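Type IV pilus assembly protein PilF (Thermus thermophilus HB8, PDB 5OIU) is an AAA+ ATPase that hydrolyses ATP to power the assembly of type IVa pili. Local coordinates at the interface of chains A and B. Coordinates in Å, arbitrary orientation; residue numbers count along the deposited sequence, not the author numbering. Chains: chain A/B, Type IV pilus assembly protein PilF.

The interface of chains A and B. Residues chain A 234, 263-264, 267; chain B 295, 382, 385.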
loop_
_atom_site.group_PDB
_atom_site.type_symbol
_atom_site.label_atom_id
_atom_site.label_comp_id
_atom_site.label_asym_id
_atom_site.label_seq_id
_atom_site.Cartn_x
_atom_site.Cartn_y
_atom_site.Cartn_z
ATOM N N LEU A 234 22.855 28.179 3.480
ATOM C CA LEU A 234 22.032 28.974 4.382
ATOM C C LEU A 234 22.560 28.904 5.803
ATOM O O LEU A 234 22.388 29.849 6.580
ATOM C CB LEU A 234 20.581 28.493 4.325
ATOM C CG LEU A 234 19.946 28.654 2.950
ATOM C CD1 LEU A 234 18.653 27.843 2.851
ATOM C CD2 LEU A 234 19.708 30.124 2.623
ATOM N N PHE A 263 12.995 31.203 -2.797
ATOM C CA PHE A 263 13.450 32.073 -1.713
ATOM C C PHE A 263 14.699 31.503 -1.063
ATOM O O PHE A 263 15.507 32.253 -0.511
ATOM C CB PHE A 263 12.344 32.338 -0.671
ATOM C CG PHE A 263 11.591 31.113 -0.215
ATOM C CD1 PHE A 263 12.136 30.256 0.730
ATOM C CD2 PHE A 263 10.322 30.836 -0.716
ATOM C CE1 PHE A 263 11.433 29.135 1.160
ATOM C CE2 PHE A 263 9.611 29.720 -0.301
ATOM C CZ PHE A 263 10.162 28.873 0.642
ATOM N N ASN A 264 14.887 30.184 -1.154
ATOM C CA ASN A 264 16.122 29.563 -0.685
ATOM C C ASN A 264 17.281 29.819 -1.655
ATOM O O ASN A 264 18.400 30.122 -1.222
ATOM C CB ASN A 264 15.911 28.058 -0.488
ATOM C CG ASN A 264 15.014 27.729 0.695
ATOM O OD1 ASN A 264 14.856 28.525 1.633
ATOM N ND2 ASN A 264 14.432 26.531 0.663
ATOM N N ALA A 267 18.491 33.326 -1.245
ATOM C CA ALA A 267 19.309 33.572 -0.070
ATOM C C ALA A 267 20.661 32.875 -0.119
ATOM O O ALA A 267 21.570 33.285 0.608
ATOM C CB ALA A 267 18.569 33.147 1.196
ATOM N N THR B 295 9.844 38.085 -1.405
ATOM C CA THR B 295 10.239 37.005 -0.506
ATOM C C THR B 295 9.169 36.751 0.542
ATOM O O THR B 295 8.714 35.615 0.719
ATOM C CB THR B 295 11.553 37.336 0.188
ATOM O OG1 THR B 295 12.549 37.661 -0.784
ATOM C CG2 THR B 295 12.008 36.155 0.990
ATOM N N GLU B 382 17.817 33.570 7.256
ATOM C CA GLU B 382 18.613 32.446 6.760
ATOM C C GLU B 382 18.545 31.268 7.714
ATOM O O GLU B 382 18.394 30.118 7.281
ATOM C CB GLU B 382 20.072 32.864 6.545
ATOM C CG GLU B 382 20.343 33.573 5.221
ATOM C CD GLU B 382 19.877 35.037 5.207
ATOM O OE1 GLU B 382 19.765 35.665 6.291
ATOM O OE2 GLU B 382 19.637 35.558 4.094
ATOM N N LEU B 385 15.253 29.586 7.190
ATOM C CA LEU B 385 15.318 28.884 5.918
ATOM C C LEU B 385 16.179 27.638 6.039
ATOM O O LEU B 385 15.857 26.594 5.463
ATOM C CB LEU B 385 15.860 29.811 4.831
ATOM C CG LEU B 385 14.960 30.987 4.494
ATOM C CD1 LEU B 385 15.599 31.828 3.429
ATOM C CD2 LEU B 385 13.599 30.484 4.045
HETATM O O HOH W 1 13.764 27.116 3.779
#
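B:Leu385, on helix 381-387, packs against A:Phe263 and A:Ala267 of helix 262-268 and against A:Leu234 near the end of helix 223-235. Its two methyls part company: CD2 comes within 3.6 Å of CD1 of A:Phe263, whereas CD1 lies 3.9 Å from CB of A:Ala267. Measured against the phenyl plane, CD2 stands beyond the CD1-CE1 edge and somewhat above the ring plane, so the edge, not the face, is met. The ring reaches that position with CG between the backbone N and the carbonyl carbon (chi1 47°). From another flank, the CD1 methyl of A:Leu234 approaches CB of B:Leu385 at 3.9 Å. B:Thr295 adds a looser margin, its CG2 facing CB of A:Phe263. The deposited assembly holds six copies, and the patch probably belongs to the subunit interface of the hexamer expected for this family.

Further out, B:Glu382 lies one helical turn before the leucine, its CB 3.8 Å from the backbone carbonyl O of A:Leu234. The chain bends at chi2 (77°), and of the carboxylate oxygens OE2 is the one turned to A:Ala267, coming within 3.9 Å of its CB.

At the polar rim, the amide oxygen OD1 of A:Asn264 lies against the whole isobutyl group of B:Leu385, nearest CD2 at 3.4 Å. A water links the chains: it lies 2.8 Å from OD1 of A:Asn264 and 2.7 Å from the backbone carbonyl O of B:Leu385.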